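Local coordinates for protein citryl-spermidine/3,4-dihydroxybenzoyl-citryl-spermidine:spermidine ligase (Bacillus anthracis, PDB 3TO3) that condenses spermidine with citryl-spermidine intermediates at the expense of ATP, a step in the biosynthesis of the siderophore petrobactin, at residues 325-330 / 432-437; 342-347 / 422-427; 26-31 / 101-106; 32-37 / 163-168. One frame throughout, in Å; residues are numbered along the deposited sequence.

Contact 1 (325-330 / 432-437)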
# COMPACT_ATOMS: atom_id res chain seq x y z
N SER B 325 27.07 -2.55 21.22
CA SER B 325 28.07 -1.50 21.01
C SER B 325 29.09 -1.47 22.16
O SER B 325 30.27 -1.28 21.92
CB SER B 325 27.44 -0.13 20.75
OG SER B 325 26.84 -0.10 19.47
N ASN B 326 28.62 -1.66 23.40
CA ASN B 326 29.53 -1.73 24.55
C ASN B 326 30.50 -2.90 24.40
O ASN B 326 31.71 -2.75 24.60
CB ASN B 326 28.73 -1.83 25.86
CG ASN B 326 29.62 -2.08 27.09
OD1 ASN B 326 29.44 -3.07 27.80
ND2 ASN B 326 30.58 -1.18 27.33
N TRP B 327 29.97 -4.05 24.01
CA TRP B 327 30.79 -5.22 23.71
C TRP B 327 31.87 -4.97 22.64
O TRP B 327 33.03 -5.33 22.83
CB TRP B 327 29.89 -6.34 23.24
CG TRP B 327 30.59 -7.60 22.89
CD1 TRP B 327 31.55 -8.23 23.63
CD2 TRP B 327 30.34 -8.45 21.76
NE1 TRP B 327 31.93 -9.40 23.02
CE2 TRP B 327 31.21 -9.56 21.87
CE3 TRP B 327 29.48 -8.38 20.66
CZ2 TRP B 327 31.23 -10.58 20.92
CZ3 TRP B 327 29.51 -9.39 19.73
CH2 TRP B 327 30.38 -10.48 19.87
N LEU B 328 31.48 -4.39 21.50
CA LEU B 328 32.47 -4.12 20.44
C LEU B 328 33.46 -3.09 20.91
O LEU B 328 34.65 -3.18 20.63
CB LEU B 328 31.83 -3.62 19.15
CG LEU B 328 31.06 -4.68 18.40
CD1 LEU B 328 30.31 -4.01 17.25
CD2 LEU B 328 32.03 -5.76 17.92
N SER B 329 32.98 -2.09 21.63
CA SER B 329 33.88 -1.07 22.13
C SER B 329 35.01 -1.68 22.98
O SER B 329 36.17 -1.24 22.90
CB SER B 329 33.11 -0.02 22.93
OG SER B 329 34.00 0.94 23.48
N ASN B 330 34.66 -2.67 23.80
CA ASN B 330 35.64 -3.28 24.69
C ASN B 330 36.63 -4.12 23.93
O ASN B 330 37.82 -4.18 24.29
CB ASN B 330 34.98 -4.12 25.80
CG ASN B 330 34.31 -3.25 26.86
OD1 ASN B 330 34.71 -2.10 27.09
ND2 ASN B 330 33.28 -3.80 27.51
N HIS B 432 39.55 -11.69 16.21
CA HIS B 432 38.41 -11.75 17.12
C HIS B 432 37.22 -12.66 16.81
O HIS B 432 36.34 -12.80 17.66
CB HIS B 432 37.95 -10.32 17.39
CG HIS B 432 39.03 -9.47 17.97
ND1 HIS B 432 39.45 -9.61 19.28
CD2 HIS B 432 39.84 -8.54 17.42
CE1 HIS B 432 40.44 -8.78 19.51
NE2 HIS B 432 40.70 -8.11 18.40
N GLY B 433 37.21 -13.31 15.65
CA GLY B 433 36.02 -14.00 15.16
C GLY B 433 34.73 -13.18 15.05
O GLY B 433 33.63 -13.69 15.23
N ILE B 434 34.84 -11.90 14.73
CA ILE B 434 33.68 -11.05 14.66
C ILE B 434 33.54 -10.47 13.25
O ILE B 434 34.43 -9.76 12.79
CB ILE B 434 33.82 -9.90 15.64
CG1 ILE B 434 33.81 -10.41 17.07
CG2 ILE B 434 32.72 -8.89 15.45
CD1 ILE B 434 33.93 -9.31 18.08
N ALA B 435 32.45 -10.75 12.55
CA ALA B 435 32.28 -10.15 11.23
C ALA B 435 31.20 -9.09 11.27
O ALA B 435 30.02 -9.38 11.44
CB ALA B 435 31.98 -11.20 10.22
N LEU B 436 31.62 -7.84 11.16
CA LEU B 436 30.71 -6.72 11.04
C LEU B 436 30.22 -6.79 9.62
O LEU B 436 30.95 -7.26 8.74
CB LEU B 436 31.45 -5.41 11.29
CG LEU B 436 32.10 -5.42 12.68
CD1 LEU B 436 32.93 -4.18 12.91
CD2 LEU B 436 31.02 -5.57 13.74
N GLU B 437 29.00 -6.32 9.39
CA GLU B 437 28.50 -6.30 8.04
C GLU B 437 29.23 -5.12 7.40
O GLU B 437 29.11 -3.96 7.78
CB GLU B 437 27.01 -6.04 8.06
CG GLU B 437 26.25 -6.59 6.88
CD GLU B 437 24.81 -6.07 6.84
OE1 GLU B 437 24.10 -6.39 5.86
OE2 GLU B 437 24.40 -5.35 7.78
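L328 and W327 of helix 315-333 meet I434 and L436 just beyond the end of helix 410-432, a worked example of how a branched side chain serves two neighbours with separate methyl groups. L328 is the side chain to follow. Its CB stays near its own helix and touches L346 of strand 345-355, with L328 CB 3.7 Å from L346 CD1. The first torsion (chi1 -71°) sets CG opposite the carbonyl carbon, and from there the chain forks. CD1 passes alongside L436, the two chains running in opposite directions, and comes to 3.9 Å from L436 CD2. CD2 instead lies obliquely against I434, where L328 CD2 is 4.0 Å from both I434 CD1 and I434 CG2. The far end of I434 has a second neighbour: its CD1 approaches the six-membered part of the indole of W327, at 4.1 Å from W327 CZ2, arriving from a direction opposed to that of the tryptophan. That ring also meets F466 edge-to-face, and F466 sits on strand 465-467, which pairs antiparallel with strand 434-435. G433, with positive phi, is the first residue to leave helix 410-432; I434 beyond it is directed at helix 315-333, and L436 reaches it with its end. The contact joins a helix of the IucA/IucC part of the chain to a strand of the FhuF-like part. The side chain of L436 is about 11 Å from the bound magnesium. All four touching residues are buried and no hydrogen bond crosses between the segments, which implies cohesion from dispersion and the exclusion of water.

Contact 2 (342-347 / 422-427); sequences SRVILL and IIPVIH
P424, inside helix 410-432, receives both S342 and V344, illustrating how a proline ring can present a compact apolar surface on the flank of a helix. Along the helix, I422 comes first, its carbonyl taking the N-H of I426. I423 follows, bonding in the same way to H427 while its side chain packs on Y337 and I543. P424 cannot donate a backbone hydrogen bond, and the helix kinks at this point. Its ring meets S342: S342 OG lies 3.2 Å from P424 CG and 3.6 Å from P424 CB. Two residues later V344 crosses the proline obliquely, V344 CG2 standing 3.6 Å from P424 CB. With CG1 of the valine opposite its backbone N (chi1 176°), CG2 is the branch left to reach the proline. Further on, H427 bonds through ND1 to H546 and through NE2 to D335. R343, with positive phi, lies in the turn between helix 336-342 and strand 345-355. Carbon meets hydroxyl oxygen and methyl here without any hydrogen bond, which implies a small van der Waals contact between the helix and the turn leading into the strand.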
# COMPACT_ATOMS: atom_id res chain seq x y z
N SER B 342 45.72 1.11 13.79
CA SER B 342 44.50 1.32 12.99
C SER B 342 43.67 2.51 13.42
O SER B 342 43.23 3.30 12.60
CB SER B 342 43.60 0.10 13.09
OG SER B 342 43.81 -0.72 11.96
N ARG B 343 43.40 2.61 14.71
CA ARG B 343 42.63 3.73 15.25
C ARG B 343 41.22 3.72 14.67
O ARG B 343 40.62 4.77 14.41
CB ARG B 343 43.35 5.05 14.98
CG ARG B 343 44.74 5.15 15.63
CD ARG B 343 45.60 6.19 14.95
NE ARG B 343 44.87 7.42 14.66
CZ ARG B 343 45.07 8.16 13.58
NH1 ARG B 343 45.97 7.80 12.67
NH2 ARG B 343 44.36 9.27 13.40
N VAL B 344 40.69 2.51 14.47
CA VAL B 344 39.33 2.31 14.05
C VAL B 344 38.32 3.05 14.93
O VAL B 344 38.46 3.07 16.14
CB VAL B 344 39.00 0.82 14.14
CG1 VAL B 344 37.55 0.58 13.79
CG2 VAL B 344 39.92 0.03 13.22
N ILE B 345 37.33 3.68 14.31
CA ILE B 345 36.24 4.34 15.03
C ILE B 345 35.02 3.44 14.95
O ILE B 345 34.69 2.97 13.88
CB ILE B 345 35.87 5.65 14.34
CG1 ILE B 345 37.05 6.59 14.31
CG2 ILE B 345 34.64 6.30 15.00
CD1 ILE B 345 36.90 7.63 13.22
N LEU B 346 34.36 3.17 16.08
CA LEU B 346 33.06 2.48 16.04
C LEU B 346 31.98 3.46 16.49
O LEU B 346 32.01 3.88 17.63
CB LEU B 346 33.06 1.26 16.96
CG LEU B 346 34.08 0.18 16.64
CD1 LEU B 346 33.88 -0.96 17.59
CD2 LEU B 346 33.97 -0.31 15.24
N LEU B 347 31.05 3.85 15.62
CA LEU B 347 30.07 4.83 16.09
C LEU B 347 29.07 4.04 16.93
O LEU B 347 28.32 3.19 16.42
CB LEU B 347 29.36 5.51 14.91
CG LEU B 347 30.28 6.22 13.93
CD1 LEU B 347 29.49 6.73 12.76
CD2 LEU B 347 31.04 7.38 14.66
N ILE B 422 40.35 -1.70 4.79
CA ILE B 422 39.98 -3.09 4.59
C ILE B 422 40.66 -4.02 5.61
O ILE B 422 40.06 -4.96 6.13
CB ILE B 422 40.27 -3.54 3.14
CG1 ILE B 422 39.14 -3.09 2.22
CG2 ILE B 422 40.43 -5.07 3.04
CD1 ILE B 422 39.22 -1.65 1.79
N ILE B 423 41.93 -3.76 5.89
CA ILE B 423 42.68 -4.61 6.80
C ILE B 423 42.05 -4.75 8.21
O ILE B 423 41.99 -5.85 8.74
CB ILE B 423 44.16 -4.20 6.85
CG1 ILE B 423 44.76 -4.31 5.45
CG2 ILE B 423 44.96 -5.04 7.89
CD1 ILE B 423 44.65 -5.68 4.84
N PRO B 424 41.58 -3.63 8.81
CA PRO B 424 41.08 -3.75 10.18
C PRO B 424 39.79 -4.55 10.25
O PRO B 424 39.56 -5.23 11.24
CB PRO B 424 40.83 -2.30 10.61
CG PRO B 424 41.65 -1.48 9.66
CD PRO B 424 41.59 -2.23 8.36
N VAL B 425 38.96 -4.47 9.22
CA VAL B 425 37.78 -5.32 9.19
C VAL B 425 38.19 -6.78 9.18
O VAL B 425 37.63 -7.59 9.92
CB VAL B 425 36.89 -5.04 7.95
CG1 VAL B 425 35.71 -5.97 7.97
CG2 VAL B 425 36.43 -3.57 7.91
N ILE B 426 39.17 -7.13 8.34
CA ILE B 426 39.62 -8.53 8.23
C ILE B 426 40.32 -8.96 9.52
O ILE B 426 40.15 -10.09 10.00
CB ILE B 426 40.55 -8.73 6.99
CG1 ILE B 426 39.77 -8.44 5.71
CG2 ILE B 426 41.11 -10.13 6.92
CD1 ILE B 426 40.59 -8.48 4.43
N HIS B 427 41.10 -8.03 10.08
CA HIS B 427 41.71 -8.27 11.37
C HIS B 427 40.69 -8.65 12.46
O HIS B 427 40.92 -9.58 13.21
CB HIS B 427 42.52 -7.06 11.82
CG HIS B 427 43.31 -7.31 13.06
ND1 HIS B 427 44.57 -7.86 13.04
CD2 HIS B 427 43.01 -7.09 14.36
CE1 HIS B 427 45.02 -7.97 14.28
NE2 HIS B 427 44.09 -7.51 15.10

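Contact 3 (26-31 / 101-106); sequences RVLRQL and AQFLEE
Q30 OE1 is gripped twice by R26, one helical turn earlier, on the outer flank of a buried helix pair: segment 26-31 of helix 18-37 runs at 23° to segment 101-106 of helix 100-110. R26 NE lies 2.8 Å from Q30 OE1, above its carbonyl plane, and R26 NH2 reaches the same oxygen from the same face. This side-on grip lies close to the guanidinium plane, and Q30 NE2 in turn bonds to the carbonyl of H161, a residue of the ATP pocket. The axes of the two short segments stay 12.0 Å apart, and leucine and phenylalanine side chains span the gap. With CG of L31 opposite the backbone N (chi1 178°), its tip meets that of L104. The same methyl also approaches the ring of F103 obliquely, L31 CD2 being 4.0 Å from F103 CD2, and L28 CD2 reaches that ring atom more loosely. Y68 meets F103 edge-to-face, linking the pair to the antiparallel sheet, and F121 and L125 of helix 115-138 pack on L31 and L104. The closest touch between the two segments is the methyl pair L31 CD2 and L104 CD2, 3.8 Å apart.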
# COMPACT_ATOMS: atom_id res chain seq x y z
N ARG B 26 19.81 2.62 -16.92
CA ARG B 26 20.61 2.13 -15.82
C ARG B 26 19.90 0.97 -15.09
O ARG B 26 20.51 -0.06 -14.79
CB ARG B 26 20.96 3.25 -14.85
CG ARG B 26 21.65 2.75 -13.58
CD ARG B 26 21.74 3.80 -12.49
NE ARG B 26 22.11 3.14 -11.25
CZ ARG B 26 22.22 3.72 -10.05
NH1 ARG B 26 22.00 5.03 -9.90
NH2 ARG B 26 22.57 2.97 -9.00
N VAL B 27 18.60 1.14 -14.83
CA VAL B 27 17.86 0.16 -14.08
C VAL B 27 17.73 -1.14 -14.87
O VAL B 27 17.84 -2.21 -14.30
CB VAL B 27 16.47 0.69 -13.64
CG1 VAL B 27 15.59 -0.45 -13.16
CG2 VAL B 27 16.63 1.75 -12.53
N LEU B 28 17.53 -1.03 -16.18
CA LEU B 28 17.55 -2.21 -17.01
C LEU B 28 18.93 -2.89 -16.98
O LEU B 28 19.03 -4.11 -16.89
CB LEU B 28 17.18 -1.87 -18.45
CG LEU B 28 15.68 -1.82 -18.71
CD1 LEU B 28 15.46 -1.28 -20.12
CD2 LEU B 28 15.16 -3.22 -18.58
N ARG B 29 19.99 -2.09 -17.05
CA ARG B 29 21.34 -2.64 -17.06
C ARG B 29 21.61 -3.46 -15.78
O ARG B 29 22.08 -4.61 -15.85
CB ARG B 29 22.38 -1.53 -17.27
CG ARG B 29 23.81 -1.99 -17.14
CD ARG B 29 24.81 -0.84 -17.42
NE ARG B 29 24.74 0.22 -16.40
CZ ARG B 29 25.04 0.07 -15.11
NH1 ARG B 29 25.42 -1.11 -14.64
NH2 ARG B 29 24.93 1.09 -14.26
N GLN B 30 21.30 -2.89 -14.62
CA GLN B 30 21.60 -3.56 -13.36
C GLN B 30 20.70 -4.81 -13.30
O GLN B 30 21.17 -5.88 -12.91
CB GLN B 30 21.45 -2.63 -12.13
CG GLN B 30 22.44 -1.42 -12.16
CD GLN B 30 22.46 -0.56 -10.89
OE1 GLN B 30 23.10 0.51 -10.85
NE2 GLN B 30 21.78 -1.02 -9.83
N LEU B 31 19.45 -4.69 -13.75
CA LEU B 31 18.54 -5.86 -13.79
C LEU B 31 19.13 -7.03 -14.61
O LEU B 31 19.20 -8.15 -14.13
CB LEU B 31 17.16 -5.49 -14.32
CG LEU B 31 16.09 -6.59 -14.48
CD1 LEU B 31 15.77 -7.29 -13.16
CD2 LEU B 31 14.82 -5.99 -15.05
N ALA B 101 8.46 -3.65 -17.42
CA ALA B 101 7.44 -4.66 -17.20
C ALA B 101 7.38 -5.67 -18.35
O ALA B 101 7.28 -6.88 -18.12
CB ALA B 101 6.05 -4.02 -16.96
N GLN B 102 7.42 -5.17 -19.59
CA GLN B 102 7.36 -6.03 -20.76
C GLN B 102 8.58 -6.96 -20.85
O GLN B 102 8.45 -8.17 -21.12
CB GLN B 102 7.21 -5.21 -22.06
CG GLN B 102 6.81 -6.05 -23.28
CD GLN B 102 6.91 -5.29 -24.60
OE1 GLN B 102 7.13 -4.07 -24.62
NE2 GLN B 102 6.76 -6.02 -25.71
N PHE B 103 9.77 -6.38 -20.63
CA PHE B 103 10.98 -7.18 -20.62
C PHE B 103 10.77 -8.33 -19.62
O PHE B 103 10.90 -9.49 -19.97
CB PHE B 103 12.22 -6.34 -20.27
CG PHE B 103 13.46 -7.17 -20.02
CD1 PHE B 103 14.14 -7.77 -21.06
CD2 PHE B 103 13.91 -7.39 -18.72
CE1 PHE B 103 15.26 -8.56 -20.83
CE2 PHE B 103 15.02 -8.19 -18.48
CZ PHE B 103 15.70 -8.78 -19.54
N LEU B 104 10.42 -8.02 -18.38
CA LEU B 104 10.27 -9.08 -17.38
C LEU B 104 9.12 -10.05 -17.69
O LEU B 104 9.25 -11.26 -17.51
CB LEU B 104 10.17 -8.51 -15.95
CG LEU B 104 11.48 -7.97 -15.37
CD1 LEU B 104 11.30 -7.48 -13.94
CD2 LEU B 104 12.54 -9.03 -15.38
N GLU B 105 8.00 -9.53 -18.18
CA GLU B 105 6.90 -10.43 -18.53
C GLU B 105 7.29 -11.42 -19.63
O GLU B 105 6.97 -12.60 -19.55
CB GLU B 105 5.64 -9.65 -18.92
CG GLU B 105 4.84 -9.17 -17.73
CD GLU B 105 3.95 -7.99 -18.05
OE1 GLU B 105 3.89 -7.55 -19.23
OE2 GLU B 105 3.30 -7.49 -17.09
N GLU B 106 7.99 -10.93 -20.66
CA GLU B 106 8.33 -11.78 -21.80
C GLU B 106 9.40 -12.82 -21.43
O GLU B 106 9.30 -13.99 -21.76
CB GLU B 106 8.73 -10.93 -23.02
CG GLU B 106 7.59 -9.97 -23.41
CD GLU B 106 7.77 -9.26 -24.75
OE1 GLU B 106 8.91 -8.94 -25.12
OE2 GLU B 106 6.74 -9.01 -25.43

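Contact 4 (32-37 / 163-168); sequences VESLIY and YHPSYK
S34 and Y37, in the last turns of helix 18-37, meet Y163 and P165 of the loop that follows the ATP-pocket residues G160, H161 and P162, so a helix end packs on a nucleotide-site loop of the IucA/IucC family fold. Van der Waals contact comes first. S34 CB lies obliquely to the Y163 ring, 3.4 Å from Y163 OH and 3.6 Å from Y163 CZ. With chi1 at 69°, the serine hydroxyl is flanked by both backbone neighbours of CA, and S34 OG comes to 3.8 Å from P165 CG. Aromatic contact is slighter: the two tyrosine side chains cross at about a right angle, and Y163 points its phenol oxygen at the edge of the Y37 ring, in that ring's plane. No hydrogen bond crosses between the segments; the hydroxyls bond to other residues, S34 OG to T573, Y37 OH to the carbonyl of F78, and Y163 OH to E38, the residue right after the helical segment. That last bond probably helps fix the phenol against the helix end. Across the contact, the tyrosine rings come nearest through carbon at Y37 CD2 and Y163 CE1, 4.2 Å apart.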
# COMPACT_ATOMS: atom_id res chain seq x y z
N VAL B 32 19.54 -6.75 -15.84
CA VAL B 32 19.99 -7.82 -16.70
C VAL B 32 21.28 -8.42 -16.12
O VAL B 32 21.42 -9.63 -16.05
CB VAL B 32 20.11 -7.35 -18.19
CG1 VAL B 32 20.75 -8.42 -19.05
CG2 VAL B 32 18.71 -6.97 -18.75
N GLU B 33 22.19 -7.56 -15.68
CA GLU B 33 23.43 -8.01 -15.02
C GLU B 33 23.16 -8.99 -13.92
O GLU B 33 23.81 -10.04 -13.85
CB GLU B 33 24.25 -6.83 -14.48
CG GLU B 33 24.85 -5.99 -15.60
CD GLU B 33 25.62 -4.75 -15.13
OE1 GLU B 33 25.67 -4.47 -13.90
OE2 GLU B 33 26.19 -4.05 -16.01
N SER B 34 22.21 -8.69 -13.05
CA SER B 34 21.99 -9.60 -11.93
C SER B 34 21.19 -10.85 -12.33
O SER B 34 21.41 -11.91 -11.75
CB SER B 34 21.41 -8.90 -10.69
OG SER B 34 20.09 -8.48 -10.92
N LEU B 35 20.29 -10.74 -13.31
CA LEU B 35 19.55 -11.94 -13.76
C LEU B 35 20.53 -12.96 -14.40
O LEU B 35 20.44 -14.15 -14.15
CB LEU B 35 18.42 -11.60 -14.72
CG LEU B 35 17.24 -10.79 -14.18
CD1 LEU B 35 16.34 -10.39 -15.32
CD2 LEU B 35 16.46 -11.57 -13.16
N ILE B 36 21.49 -12.47 -15.18
CA ILE B 36 22.47 -13.35 -15.77
C ILE B 36 23.48 -13.81 -14.71
O ILE B 36 23.74 -15.00 -14.59
CB ILE B 36 23.21 -12.70 -16.90
CG1 ILE B 36 22.24 -12.18 -17.95
CG2 ILE B 36 24.22 -13.67 -17.56
CD1 ILE B 36 22.96 -11.41 -19.05
N TYR B 37 24.01 -12.87 -13.93
CA TYR B 37 25.01 -13.23 -12.92
C TYR B 37 24.51 -14.36 -12.00
O TYR B 37 25.24 -15.27 -11.71
CB TYR B 37 25.40 -12.02 -12.06
CG TYR B 37 26.55 -12.26 -11.07
CD1 TYR B 37 27.75 -12.87 -11.48
CD2 TYR B 37 26.45 -11.86 -9.75
CE1 TYR B 37 28.78 -13.09 -10.60
CE2 TYR B 37 27.48 -12.05 -8.86
CZ TYR B 37 28.64 -12.67 -9.29
OH TYR B 37 29.66 -12.86 -8.40
N TYR B 163 24.39 -2.48 -7.49
CA TYR B 163 23.96 -3.85 -7.80
C TYR B 163 22.45 -4.00 -7.90
O TYR B 163 21.93 -4.36 -8.98
CB TYR B 163 24.50 -4.84 -6.80
CG TYR B 163 24.20 -6.25 -7.18
CD1 TYR B 163 25.11 -6.99 -7.91
CD2 TYR B 163 22.99 -6.86 -6.82
CE1 TYR B 163 24.84 -8.30 -8.27
CE2 TYR B 163 22.72 -8.16 -7.18
CZ TYR B 163 23.65 -8.88 -7.91
OH TYR B 163 23.41 -10.17 -8.27
N HIS B 164 21.74 -3.76 -6.79
CA HIS B 164 20.29 -4.00 -6.73
C HIS B 164 19.58 -3.22 -7.81
O HIS B 164 19.64 -2.00 -7.83
CB HIS B 164 19.69 -3.60 -5.37
CG HIS B 164 20.11 -4.48 -4.24
ND1 HIS B 164 19.77 -5.82 -4.17
CD2 HIS B 164 20.82 -4.22 -3.11
CE1 HIS B 164 20.27 -6.34 -3.06
NE2 HIS B 164 20.90 -5.39 -2.40
N PRO B 165 18.88 -3.93 -8.71
CA PRO B 165 18.20 -3.19 -9.79
C PRO B 165 17.10 -2.24 -9.29
O PRO B 165 16.93 -1.17 -9.91
CB PRO B 165 17.70 -4.29 -10.72
CG PRO B 165 17.82 -5.58 -9.94
CD PRO B 165 18.92 -5.38 -8.97
N SER B 166 16.38 -2.53 -8.22
CA SER B 166 15.62 -1.41 -7.70
C SER B 166 16.26 -0.85 -6.41
O SER B 166 15.97 -1.31 -5.29
CB SER B 166 14.19 -1.87 -7.43
OG SER B 166 14.19 -2.95 -6.53
N TYR B 167 17.02 0.23 -6.58
CA TYR B 167 17.79 0.85 -5.50
C TYR B 167 17.12 2.06 -4.85
O TYR B 167 17.63 2.61 -3.88
CB TYR B 167 19.15 1.29 -6.09
CG TYR B 167 19.07 2.04 -7.44
CD1 TYR B 167 18.82 3.41 -7.48
CD2 TYR B 167 19.21 1.38 -8.65
CE1 TYR B 167 18.73 4.10 -8.69
CE2 TYR B 167 19.13 2.06 -9.87
CZ TYR B 167 18.89 3.43 -9.88
OH TYR B 167 18.80 4.13 -11.05
N LYS B 168 16.10 2.55 -5.54
CA LYS B 168 15.16 3.61 -5.15
C LYS B 168 13.66 3.39 -4.81
O LYS B 168 12.89 4.35 -4.90
CB LYS B 168 15.43 4.92 -5.90
CG LYS B 168 15.66 6.09 -4.95
CD LYS B 168 16.30 7.26 -5.69
CE LYS B 168 17.79 7.33 -5.40
NZ LYS B 168 18.41 8.46 -6.10

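Overall arrangement
The four contacts form two pairs on opposite sides of the chain's centre, with the bound ATP between them. Contacts 1 and 2 have centres 10 Å apart; helix 410-432 leads directly into strand 434-435, and H427 of contact 2 and H432 of contact 1 both bond to D335. Contacts 3 and 4 lie 9 Å apart, centre to centre, on successive turns of helix 18-37, and they touch where L31 N comes 3.5 Å from P165 CB. Between the pairs, the nearest atoms of contacts 1 and 4 are about 9 Å apart. Both lie near the nucleotide: the side chain of Y163 is about 8 Å from ATP, that of L436 about 13 Å.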